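Local structure of branched-chain alpha-ketoacid decarboxylase (Lactococcus lactis, 2VBF) at residues 426-434 / 448-459; 470-480 / 540-551. The protein probably decarboxylates branched-chain and aromatic alpha-keto acids to aldehydes, with thiamine diphosphate and a magnesium ion as cofactors. All blocks are in the same frame, centred on the assembly; numbering follows the deposited sequence.

Interactions 1 and 2 are in series along the chain and lie in the same domain, their centres about 11 Å apart. They share a parallel sheet in which strands 445-451 and 473-478 are neighbours, joined by probable hydrogen bonds from L448 N to I473 O (2.8 Å) and from F475 N to L448 O (2.7 Å). At the C-terminal ends of these strands the contacts converge on the magnesium ion: as ligands, D452 OD1 from interaction 1 and N479 OD1 from interaction 2 lie 3.1 Å apart. Together 451-453 and 478-479 form the two ends of the GDG...NN thiamine diphosphate motif, and one metal-bound water belongs to both contacts.

Interaction 1: residues 426-434 / 448-459; sequences SIGYTFPAA and LFIGDGSLQLTV. With MG (magnesium ion), chain E; TPP (thiamine diphosphate), chain F.
T458 and G428 form the one direct hydrogen bond between the segments. The hydroxyl OG1 of T458 donates to G428 O over 2.8 Å, meeting the C=O at 123°. With OG1 set between the backbone N and carbonyl carbon (chi1 59°), the methyl CG2 lies against G428, and P432 CD touches the hydroxyl. A valine here would have no hydroxyl to offer, and G428 O would probably be left with the weak bond from F431 N, the turn less firmly tied to the helix. G428 occupies the third position of a type II turn, where a side chain would collide with L457 and T458; its CA makes a C-H...O contact with S454 O at 3.4 Å.

Apolar contacts extend on both sides of this point. L455 CD1 sits over one face of the F431 ring, 4.0 Å from F431 CD2, while L448 CD2 and T458 O approach the ring edge; I450 CD1 rests on F431 CB. At the cofactor end, I427 and L457 cross at about a right angle, their CD1 atoms tightly packed at 3.5 Å. I427 also wedges between the two thiamine rings, CG1 lying 3.5 Å from TPP N3' and CD1 beside CM4, as expected of the hydrophobic residue that holds the cofactor in its V conformation.

Polar groups at the start of helix 452-458 hold the diphosphate. S454 grips O1A of TPP with both backbone N and OG, the latter at 2.6 Å, and G453 N donates to O2A at 3.0 Å. D452 OD1 binds the magnesium ion at 2.0 Å; N479 and G481 complete the protein ligands.

The helix N-terminus and the metal probably share in balancing the diphosphate charge, while the glycine turn, tied to the same helix, sets I427 between the two rings.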
loop_
_atom_site.group_PDB
_atom_site.type_symbol
_atom_site.label_atom_id
_atom_site.label_comp_id
_atom_site.label_asym_id
_atom_site.label_seq_id
_atom_site.Cartn_x
_atom_site.Cartn_y
_atom_site.Cartn_z
ATOM N N SER A 426 9.916 -0.049 7.285
ATOM C CA SER A 426 9.204 0.119 6.025
ATOM C C SER A 426 9.537 1.467 5.403
ATOM O O SER A 426 9.059 2.506 5.869
ATOM C CB SER A 426 7.693 -0.002 6.239
ATOM O OG SER A 426 7.022 -0.070 4.992
ATOM N N ILE A 427 10.362 1.465 4.357
ATOM C CA ILE A 427 10.782 2.736 3.784
ATOM C C ILE A 427 9.586 3.495 3.227
ATOM O O ILE A 427 8.680 2.900 2.631
ATOM C CB ILE A 427 11.928 2.634 2.736
ATOM C CG1 ILE A 427 11.569 1.772 1.518
ATOM C CG2 ILE A 427 13.218 2.125 3.409
ATOM C CD1 ILE A 427 12.456 2.053 0.285
ATOM N N GLY A 428 9.616 4.815 3.421
ATOM C CA GLY A 428 8.521 5.700 3.072
ATOM C C GLY A 428 7.689 6.086 4.277
ATOM O O GLY A 428 7.068 7.135 4.277
ATOM N N TYR A 429 7.658 5.207 5.283
ATOM C CA TYR A 429 6.945 5.435 6.533
ATOM C C TYR A 429 7.134 6.852 7.081
ATOM O O TYR A 429 6.168 7.495 7.500
ATOM C CB TYR A 429 7.393 4.404 7.599
ATOM C CG TYR A 429 7.036 4.805 9.015
ATOM C CD1 TYR A 429 5.754 4.640 9.497
ATOM C CD2 TYR A 429 7.994 5.361 9.859
ATOM C CE1 TYR A 429 5.431 5.017 10.801
ATOM C CE2 TYR A 429 7.680 5.748 11.160
ATOM C CZ TYR A 429 6.384 5.580 11.614
ATOM O OH TYR A 429 6.057 5.972 12.901
ATOM N N THR A 430 8.384 7.315 7.105
ATOM C CA THR A 430 8.721 8.516 7.872
ATOM C C THR A 430 8.070 9.818 7.398
ATOM O O THR A 430 7.877 10.734 8.205
ATOM C CB THR A 430 10.246 8.743 7.988
ATOM O OG1 THR A 430 10.826 8.773 6.683
ATOM C CG2 THR A 430 10.880 7.643 8.863
ATOM N N PHE A 431 7.754 9.917 6.114
ATOM C CA PHE A 431 7.198 11.158 5.597
ATOM C C PHE A 431 5.774 11.383 6.129
ATOM O O PHE A 431 5.545 12.339 6.868
ATOM C CB PHE A 431 7.370 11.302 4.069
ATOM C CG PHE A 431 6.747 12.563 3.504
ATOM C CD1 PHE A 431 7.006 13.815 4.084
ATOM C CD2 PHE A 431 5.926 12.507 2.398
ATOM C CE1 PHE A 431 6.411 14.979 3.559
ATOM C CE2 PHE A 431 5.320 13.664 1.883
ATOM C CZ PHE A 431 5.587 14.900 2.460
ATOM N N PRO A 432 4.814 10.480 5.834
ATOM C CA PRO A 432 3.518 10.686 6.495
ATOM C C PRO A 432 3.602 10.637 8.031
ATOM O O PRO A 432 2.890 11.374 8.728
ATOM C CB PRO A 432 2.651 9.538 5.944
ATOM C CG PRO A 432 3.348 9.070 4.693
ATOM C CD PRO A 432 4.807 9.315 4.931
ATOM N N ALA A 433 4.440 9.758 8.567
ATOM C CA ALA A 433 4.571 9.636 10.027
ATOM C C ALA A 433 5.039 10.952 10.672
ATOM O O ALA A 433 4.507 11.373 11.707
ATOM C CB ALA A 433 5.517 8.487 10.386
ATOM N N ALA A 434 6.020 11.614 10.058
ATOM C CA ALA A 434 6.489 12.907 10.544
ATOM C C ALA A 434 5.370 13.939 10.555
ATOM O O ALA A 434 5.269 14.744 11.490
ATOM C CB ALA A 434 7.660 13.400 9.708
ATOM N N LEU A 448 12.600 16.203 9.584
ATOM C CA LEU A 448 12.586 14.926 8.858
ATOM C C LEU A 448 13.825 14.743 7.999
ATOM O O LEU A 448 14.171 15.623 7.220
ATOM C CB LEU A 448 11.362 14.851 7.945
ATOM C CG LEU A 448 11.253 13.641 7.008
ATOM C CD1 LEU A 448 11.138 12.341 7.824
ATOM C CD2 LEU A 448 10.093 13.798 6.051
ATOM N N PHE A 449 14.444 13.576 8.128
ATOM C CA PHE A 449 15.513 13.151 7.258
ATOM C C PHE A 449 15.055 11.888 6.550
ATOM O O PHE A 449 14.894 10.835 7.181
ATOM C CB PHE A 449 16.781 12.900 8.060
ATOM C CG PHE A 449 17.275 14.136 8.776
ATOM C CD1 PHE A 449 18.119 15.029 8.136
ATOM C CD2 PHE A 449 16.842 14.427 10.055
ATOM C CE1 PHE A 449 18.549 16.181 8.776
ATOM C CE2 PHE A 449 17.273 15.578 10.700
ATOM C CZ PHE A 449 18.126 16.453 10.055
ATOM N N ILE A 450 14.831 12.019 5.247
ATOM C CA ILE A 450 14.341 10.927 4.412
ATOM C C ILE A 450 15.162 10.841 3.122
ATOM O O ILE A 450 15.536 11.863 2.543
ATOM C CB ILE A 450 12.826 11.080 4.127
ATOM C CG1 ILE A 450 12.286 9.844 3.393
ATOM C CG2 ILE A 450 12.512 12.366 3.337
ATOM C CD1 ILE A 450 10.754 9.793 3.351
ATOM N N GLY A 451 15.464 9.619 2.690
ATOM C CA GLY A 451 16.209 9.402 1.473
ATOM C C GLY A 451 15.356 9.636 0.232
ATOM O O GLY A 451 14.124 9.564 0.272
ATOM N N ASP A 452 16.020 9.926 -0.881
ATOM C CA ASP A 452 15.358 10.011 -2.169
ATOM C C ASP A 452 14.526 8.767 -2.516
ATOM O O ASP A 452 13.368 8.885 -2.915
ATOM C CB ASP A 452 16.365 10.329 -3.297
ATOM C CG ASP A 452 17.608 9.418 -3.324
ATOM O OD1 ASP A 452 17.917 8.644 -2.386
ATOM O OD2 ASP A 452 18.327 9.508 -4.335
ATOM N N GLY A 453 15.094 7.592 -2.310
ATOM C CA GLY A 453 14.427 6.349 -2.666
ATOM C C GLY A 453 13.186 6.115 -1.836
ATOM O O GLY A 453 12.192 5.609 -2.346
ATOM N N SER A 454 13.259 6.487 -0.553
ATOM C CA SER A 454 12.148 6.307 0.391
ATOM C C SER A 454 11.050 7.329 0.181
ATOM O O SER A 454 9.859 6.998 0.256
ATOM C CB SER A 454 12.664 6.387 1.825
ATOM O OG SER A 454 13.540 5.311 2.120
ATOM N N LEU A 455 11.427 8.582 -0.087
ATOM C CA LEU A 455 10.425 9.623 -0.399
ATOM C C LEU A 455 9.518 9.217 -1.562
ATOM O O LEU A 455 8.342 9.509 -1.552
ATOM C CB LEU A 455 11.089 10.967 -0.719
ATOM C CG LEU A 455 10.109 12.087 -1.112
ATOM C CD1 LEU A 455 9.207 12.508 0.067
ATOM C CD2 LEU A 455 10.864 13.301 -1.675
ATOM N N GLN A 456 10.075 8.511 -2.546
ATOM C CA GLN A 456 9.319 8.143 -3.726
ATOM C C GLN A 456 8.123 7.216 -3.407
ATOM O O GLN A 456 7.155 7.173 -4.159
ATOM C CB GLN A 456 10.238 7.511 -4.766
ATOM C CG GLN A 456 11.274 8.490 -5.344
ATOM C CD GLN A 456 11.817 8.082 -6.703
ATOM O OE1 GLN A 456 11.308 7.163 -7.332
ATOM N NE2 GLN A 456 12.853 8.795 -7.175
ATOM N N LEU A 457 8.170 6.508 -2.284
ATOM C CA LEU A 457 7.055 5.625 -1.909
ATOM C C LEU A 457 5.821 6.362 -1.377
ATOM O O LEU A 457 4.701 5.847 -1.480
ATOM C CB LEU A 457 7.458 4.579 -0.871
ATOM C CG LEU A 457 8.373 3.447 -1.357
ATOM C CD1 LEU A 457 9.831 3.844 -1.169
ATOM C CD2 LEU A 457 8.078 2.113 -0.653
ATOM N N THR A 458 6.017 7.548 -0.789
ATOM C CA THR A 458 4.951 8.224 -0.015
ATOM C C THR A 458 4.828 9.742 -0.273
ATOM O O THR A 458 4.118 10.448 0.458
ATOM C CB THR A 458 5.150 8.007 1.519
ATOM O OG1 THR A 458 6.428 8.514 1.912
ATOM C CG2 THR A 458 5.028 6.517 1.914
ATOM N N VAL A 459 5.440 10.212 -1.363
ATOM C CA VAL A 459 5.507 11.629 -1.715
ATOM C C VAL A 459 4.159 12.361 -1.764
ATOM O O VAL A 459 4.101 13.557 -1.495
ATOM C CB VAL A 459 6.242 11.812 -3.085
ATOM C CG1 VAL A 459 5.377 11.288 -4.214
ATOM C CG2 VAL A 459 6.610 13.285 -3.312
HETATM MG MG MG E . 19.142 7.434 -1.423
HETATM N "N1'" TPP F . 10.455 -1.754 0.611
HETATM C "C2'" TPP F . 9.920 -1.348 1.806
HETATM C CM2 TPP F . 8.458 -1.007 1.872
HETATM N "N3'" TPP F . 10.728 -1.275 2.914
HETATM C "C4'" TPP F . 12.064 -1.608 2.842
HETATM N "N4'" TPP F . 12.791 -1.539 3.932
HETATM C "C5'" TPP F . 12.624 -1.999 1.621
HETATM C "C6'" TPP F . 11.808 -2.075 0.500
HETATM C "C7'" TPP F . 14.092 -2.338 1.497
HETATM N N3 TPP F . 14.949 -1.170 1.684
HETATM C C2 TPP F . 15.581 -0.790 2.854
HETATM S S1 TPP F . 16.484 0.550 2.774
HETATM C C5 TPP F . 16.136 0.685 1.196
HETATM C C4 TPP F . 15.293 -0.307 0.693
HETATM C CM4 TPP F . 14.827 -0.409 -0.734
HETATM C C6 TPP F . 16.762 1.834 0.432
HETATM C C7 TPP F . 16.399 3.217 0.951
HETATM O O7 TPP F . 17.048 4.134 0.103
HETATM P PA TPP F . 17.059 5.700 0.406
HETATM O O1A TPP F . 15.738 6.159 0.981
HETATM O O2A TPP F . 17.402 6.415 -0.888
HETATM O O3A TPP F . 18.166 5.824 1.578
HETATM P PB TPP F . 19.769 6.033 1.421
HETATM O O1B TPP F . 20.406 4.847 2.087
HETATM O O2B TPP F . 20.081 7.284 2.193
HETATM O O3B TPP F . 20.148 6.167 -0.028
HETATM O O HOH W 1 18.970 8.803 0.184
#

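Interaction 2: residues 470-480 / 540-551; sequences LNPICFIINND and NRMYWIELVLEK. With MG (magnesium ion), chain E; TPP (thiamine diphosphate), chain F.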
loop_
_atom_site.group_PDB
_atom_site.type_symbol
_atom_site.label_atom_id
_atom_site.label_comp_id
_atom_site.label_asym_id
_atom_site.label_seq_id
_atom_site.Cartn_x
_atom_site.Cartn_y
_atom_site.Cartn_z
ATOM N N LEU A 470 1.307 22.801 7.762
ATOM C CA LEU A 470 2.280 22.259 8.691
ATOM C C LEU A 470 3.626 22.886 8.393
ATOM O O LEU A 470 3.943 23.148 7.231
ATOM C CB LEU A 470 2.356 20.741 8.552
ATOM C CG LEU A 470 1.029 19.997 8.702
ATOM C CD1 LEU A 470 1.242 18.494 8.566
ATOM C CD2 LEU A 470 0.360 20.339 10.015
ATOM N N ASN A 471 4.425 23.097 9.434
ATOM C CA ASN A 471 5.699 23.780 9.297
ATOM C C ASN A 471 6.933 22.948 9.657
ATOM O O ASN A 471 7.862 23.467 10.258
ATOM C CB ASN A 471 5.666 25.045 10.149
ATOM C CG ASN A 471 4.634 26.010 9.683
ATOM O OD1 ASN A 471 4.485 26.234 8.476
ATOM N ND2 ASN A 471 3.913 26.615 10.624
ATOM N N PRO A 472 6.976 21.668 9.245
ATOM C CA PRO A 472 8.171 20.899 9.570
ATOM C C PRO A 472 9.353 21.339 8.713
ATOM O O PRO A 472 9.164 22.045 7.723
ATOM C CB PRO A 472 7.758 19.478 9.196
ATOM C CG PRO A 472 6.896 19.680 8.039
ATOM C CD PRO A 472 6.044 20.864 8.434
ATOM N N ILE A 473 10.548 20.892 9.083
ATOM C CA ILE A 473 11.751 21.108 8.295
ATOM C C ILE A 473 12.132 19.738 7.715
ATOM O O ILE A 473 12.476 18.814 8.458
ATOM C CB ILE A 473 12.903 21.671 9.144
ATOM C CG1 ILE A 473 12.471 22.979 9.835
ATOM C CG2 ILE A 473 14.178 21.852 8.277
ATOM C CD1 ILE A 473 13.434 23.451 10.915
ATOM N N CYS A 474 12.023 19.611 6.395
ATOM C CA CYS A 474 12.200 18.340 5.713
ATOM C C CYS A 474 13.484 18.361 4.913
ATOM O O CYS A 474 13.682 19.263 4.092
ATOM C CB CYS A 474 11.027 18.083 4.781
ATOM S SG CYS A 474 9.450 18.029 5.624
ATOM N N PHE A 475 14.342 17.381 5.169
ATOM C CA PHE A 475 15.609 17.189 4.456
ATOM C C PHE A 475 15.515 15.929 3.607
ATOM O O PHE A 475 15.322 14.838 4.145
ATOM C CB PHE A 475 16.779 17.039 5.421
ATOM C CG PHE A 475 17.054 18.258 6.241
ATOM C CD1 PHE A 475 17.838 19.289 5.731
ATOM C CD2 PHE A 475 16.539 18.374 7.517
ATOM C CE1 PHE A 475 18.102 20.413 6.491
ATOM C CE2 PHE A 475 16.787 19.503 8.285
ATOM C CZ PHE A 475 17.573 20.522 7.777
ATOM N N ILE A 476 15.659 16.085 2.295
ATOM C CA ILE A 476 15.618 14.956 1.349
ATOM C C ILE A 476 17.058 14.649 0.936
ATOM O O ILE A 476 17.733 15.504 0.343
ATOM C CB ILE A 476 14.759 15.261 0.090
ATOM C CG1 ILE A 476 13.321 15.653 0.466
ATOM C CG2 ILE A 476 14.755 14.052 -0.862
ATOM C CD1 ILE A 476 13.136 17.080 0.913
ATOM N N ILE A 477 17.535 13.442 1.249
ATOM C CA ILE A 477 18.903 13.065 0.911
ATOM C C ILE A 477 18.963 12.492 -0.505
ATOM O O ILE A 477 18.680 11.333 -0.737
ATOM C CB ILE A 477 19.530 12.104 1.923
ATOM C CG1 ILE A 477 19.496 12.732 3.325
ATOM C CG2 ILE A 477 20.945 11.760 1.508
ATOM C CD1 ILE A 477 20.150 11.907 4.401
ATOM N N ASN A 478 19.338 13.345 -1.451
ATOM C CA ASN A 478 19.489 12.914 -2.820
ATOM C C ASN A 478 20.910 12.391 -3.004
ATOM O O ASN A 478 21.853 13.177 -3.185
ATOM C CB ASN A 478 19.186 14.066 -3.779
ATOM C CG ASN A 478 19.438 13.693 -5.226
ATOM O OD1 ASN A 478 19.944 12.605 -5.522
ATOM N ND2 ASN A 478 19.100 14.593 -6.133
ATOM N N ASN A 479 21.061 11.070 -2.946
ATOM C CA ASN A 479 22.333 10.406 -3.242
ATOM C C ASN A 479 22.203 9.454 -4.442
ATOM O O ASN A 479 22.933 8.466 -4.546
ATOM C CB ASN A 479 22.927 9.713 -2.015
ATOM C CG ASN A 479 21.952 8.788 -1.361
ATOM O OD1 ASN A 479 20.956 8.425 -1.973
ATOM N ND2 ASN A 479 22.199 8.432 -0.117
ATOM N N ASP A 480 21.281 9.782 -5.340
ATOM C CA ASP A 480 21.135 9.080 -6.606
ATOM C C ASP A 480 20.873 7.580 -6.401
ATOM O O ASP A 480 21.507 6.736 -7.047
ATOM C CB ASP A 480 22.396 9.314 -7.456
ATOM C CG ASP A 480 22.222 8.910 -8.914
ATOM O OD1 ASP A 480 21.068 8.904 -9.426
ATOM O OD2 ASP A 480 23.259 8.593 -9.532
ATOM N N ASN A 540 7.100 29.735 10.952
ATOM C CA ASN A 540 5.778 29.844 10.331
ATOM C C ASN A 540 5.692 29.325 8.899
ATOM O O ASN A 540 4.660 29.496 8.234
ATOM C CB ASN A 540 5.293 31.293 10.392
ATOM C CG ASN A 540 5.088 31.776 11.819
ATOM O OD1 ASN A 540 4.379 31.150 12.608
ATOM N ND2 ASN A 540 5.724 32.886 12.157
ATOM N N ARG A 541 6.763 28.694 8.427
ATOM C CA ARG A 541 6.741 28.040 7.119
ATOM C C ARG A 541 7.401 26.666 7.173
ATOM O O ARG A 541 8.222 26.387 8.040
ATOM C CB ARG A 541 7.415 28.918 6.055
ATOM C CG ARG A 541 6.522 30.097 5.581
ATOM C CD ARG A 541 7.162 30.880 4.446
ATOM N NE ARG A 541 8.405 31.504 4.868
ATOM C CZ ARG A 541 9.188 32.236 4.076
ATOM N NH1 ARG A 541 8.863 32.442 2.809
ATOM N NH2 ARG A 541 10.303 32.764 4.555
ATOM N N MET A 542 7.005 25.821 6.229
ATOM C CA MET A 542 7.604 24.515 6.023
ATOM C C MET A 542 8.866 24.709 5.184
ATOM O O MET A 542 8.905 25.566 4.292
ATOM C CB MET A 542 6.614 23.601 5.283
ATOM C CG MET A 542 7.096 22.188 5.025
ATOM S SD MET A 542 5.741 21.157 4.437
ATOM C CE MET A 542 6.656 19.977 3.454
ATOM N N TYR A 543 9.892 23.921 5.472
ATOM C CA TYR A 543 11.115 23.934 4.687
ATOM C C TYR A 543 11.304 22.582 3.997
ATOM O O TYR A 543 11.082 21.532 4.605
ATOM C CB TYR A 543 12.319 24.326 5.549
ATOM C CG TYR A 543 12.365 25.818 5.718
ATOM C CD1 TYR A 543 11.404 26.471 6.486
ATOM C CD2 TYR A 543 13.320 26.590 5.064
ATOM C CE1 TYR A 543 11.406 27.856 6.620
ATOM C CE2 TYR A 543 13.333 27.973 5.193
ATOM C CZ TYR A 543 12.378 28.598 5.975
ATOM O OH TYR A 543 12.381 29.967 6.095
ATOM N N TRP A 544 11.674 22.643 2.719
ATOM C CA TRP A 544 11.842 21.470 1.865
ATOM C C TRP A 544 13.231 21.557 1.224
ATOM O O TRP A 544 13.443 22.295 0.256
ATOM C CB TRP A 544 10.748 21.463 0.813
ATOM C CG TRP A 544 10.629 20.197 0.033
ATOM C CD1 TRP A 544 11.126 19.943 -1.221
ATOM C CD2 TRP A 544 9.946 19.004 0.441
ATOM N NE1 TRP A 544 10.788 18.671 -1.607
ATOM C CE2 TRP A 544 10.072 18.069 -0.607
ATOM C CE3 TRP A 544 9.252 18.633 1.597
ATOM C CZ2 TRP A 544 9.522 16.784 -0.538
ATOM C CZ3 TRP A 544 8.705 17.359 1.665
ATOM C CH2 TRP A 544 8.845 16.450 0.596
ATOM N N ILE A 545 14.174 20.814 1.792
ATOM C CA ILE A 545 15.583 21.010 1.534
ATOM C C ILE A 545 16.187 19.777 0.897
ATOM O O ILE A 545 16.337 18.737 1.550
ATOM C CB ILE A 545 16.330 21.336 2.845
ATOM C CG1 ILE A 545 15.751 22.601 3.486
ATOM C CG2 ILE A 545 17.833 21.471 2.601
ATOM C CD1 ILE A 545 16.026 22.692 4.983
ATOM N N GLU A 546 16.558 19.906 -0.378
ATOM C CA GLU A 546 17.207 18.816 -1.088
ATOM C C GLU A 546 18.704 18.848 -0.783
ATOM O O GLU A 546 19.398 19.802 -1.154
ATOM C CB GLU A 546 16.940 18.918 -2.595
ATOM C CG GLU A 546 17.643 17.828 -3.414
ATOM C CD GLU A 546 17.365 17.917 -4.897
ATOM O OE1 GLU A 546 16.500 18.725 -5.307
ATOM O OE2 GLU A 546 18.010 17.150 -5.645
ATOM N N LEU A 547 19.188 17.819 -0.087
ATOM C CA LEU A 547 20.620 17.654 0.195
ATOM C C LEU A 547 21.227 16.765 -0.870
ATOM O O LEU A 547 20.714 15.673 -1.132
ATOM C CB LEU A 547 20.844 17.015 1.568
ATOM C CG LEU A 547 20.188 17.705 2.766
ATOM C CD1 LEU A 547 20.484 16.917 4.039
ATOM C CD2 LEU A 547 20.659 19.165 2.899
ATOM N N VAL A 548 22.323 17.215 -1.484
ATOM C CA VAL A 548 23.023 16.391 -2.459
ATOM C C VAL A 548 24.250 15.741 -1.814
ATOM O O VAL A 548 25.128 16.422 -1.270
ATOM C CB VAL A 548 23.421 17.189 -3.729
ATOM C CG1 VAL A 548 24.096 16.260 -4.733
ATOM C CG2 VAL A 548 22.191 17.845 -4.347
ATOM N N LEU A 549 24.294 14.413 -1.868
ATOM C CA LEU A 549 25.400 13.636 -1.335
ATOM C C LEU A 549 25.766 12.519 -2.306
ATOM O O LEU A 549 24.954 12.130 -3.149
ATOM C CB LEU A 549 25.041 13.065 0.041
ATOM C CG LEU A 549 25.114 14.109 1.170
ATOM C CD1 LEU A 549 23.733 14.673 1.495
ATOM C CD2 LEU A 549 25.795 13.553 2.410
ATOM N N GLU A 550 26.995 12.020 -2.203
ATOM C CA GLU A 550 27.478 10.997 -3.129
ATOM C C GLU A 550 26.863 9.639 -2.815
ATOM O O GLU A 550 26.658 9.291 -1.656
ATOM C CB GLU A 550 29.006 10.899 -3.088
ATOM C CG GLU A 550 29.727 12.189 -3.469
ATOM C CD GLU A 550 29.461 12.621 -4.901
ATOM O OE1 GLU A 550 29.289 11.745 -5.777
ATOM O OE2 GLU A 550 29.429 13.847 -5.159
ATOM N N LYS A 551 26.569 8.868 -3.856
ATOM C CA LYS A 551 25.965 7.549 -3.671
ATOM C C LYS A 551 26.851 6.585 -2.873
ATOM O O LYS A 551 26.345 5.698 -2.182
ATOM C CB LYS A 551 25.589 6.940 -5.024
ATOM C CG LYS A 551 26.726 6.504 -5.904
ATOM C CD LYS A 551 26.205 5.808 -7.169
ATOM C CE LYS A 551 25.363 6.754 -8.008
ATOM N NZ LYS A 551 24.918 6.147 -9.276
HETATM MG MG MG E . 19.142 7.434 -1.423
HETATM N "N1'" TPP F . 10.455 -1.754 0.611
HETATM C "C2'" TPP F . 9.920 -1.348 1.806
HETATM C CM2 TPP F . 8.458 -1.007 1.872
HETATM N "N3'" TPP F . 10.728 -1.275 2.914
HETATM C "C4'" TPP F . 12.064 -1.608 2.842
HETATM N "N4'" TPP F . 12.791 -1.539 3.932
HETATM C "C5'" TPP F . 12.624 -1.999 1.621
HETATM C "C6'" TPP F . 11.808 -2.075 0.500
HETATM C "C7'" TPP F . 14.092 -2.338 1.497
HETATM N N3 TPP F . 14.949 -1.170 1.684
HETATM C C2 TPP F . 15.581 -0.790 2.854
HETATM S S1 TPP F . 16.484 0.550 2.774
HETATM C C5 TPP F . 16.136 0.685 1.196
HETATM C C4 TPP F . 15.293 -0.307 0.693
HETATM C CM4 TPP F . 14.827 -0.409 -0.734
HETATM C C6 TPP F . 16.762 1.834 0.432
HETATM C C7 TPP F . 16.399 3.217 0.951
HETATM O O7 TPP F . 17.048 4.134 0.103
HETATM P PA TPP F . 17.059 5.700 0.406
HETATM O O1A TPP F . 15.738 6.159 0.981
HETATM O O2A TPP F . 17.402 6.415 -0.888
HETATM O O3A TPP F . 18.166 5.824 1.578
HETATM P PB TPP F . 19.769 6.033 1.421
HETATM O O1B TPP F . 20.406 4.847 2.087
HETATM O O2B TPP F . 20.081 7.284 2.193
HETATM O O3B TPP F . 20.148 6.167 -0.028
HETATM O O HOH W 2 4.040 28.299 13.500
HETATM O O HOH W 1 18.970 8.803 0.184
HETATM O O HOH W 3 25.067 9.201 0.609
#
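Strands 473-478 and 542-548 run parallel, their axes 25° apart, joined by a ladder of seven backbone hydrogen bonds from Y543 N-P472 O to L549 N-N478 O. On the face bearing C474, I476 and N478, the methyl I476 CD1 sits over the W544 indole, 3.7 Å from the centroid of the five-membered ring, a CH-pi contact; C474 CB touches CE3 of the same indole. Further along, N478 ND2 donates to E546 OE2 (2.8 Å, 169°); OE2 lies in the amide plane of N478 and is met on its anti side. Both side chains leave with CG anti to the backbone N and lie side by side. N478 OD1 accepts from D480 N, closing an Asx turn.

That turn carries N479 to the cofactor: OD1 binds the magnesium ion at 2.1 Å and ND2 donates to TPP O3B at 3.1 Å. Beyond it, K551 NZ forms a salt bridge with D480 OD2 at 3.0 Å, approaching from above the carboxylate plane. On the other face, I545 CD1 presses on F475 CE1 (3.4 Å), and L547 CD1 adds to the ring's packing.

Helix 525-537 covers I473, Y543 and I545 on this face, helix 462-467 meets M542 and W544 on the other, and strands 445-451 and 517-522 flank the pair within the sheet.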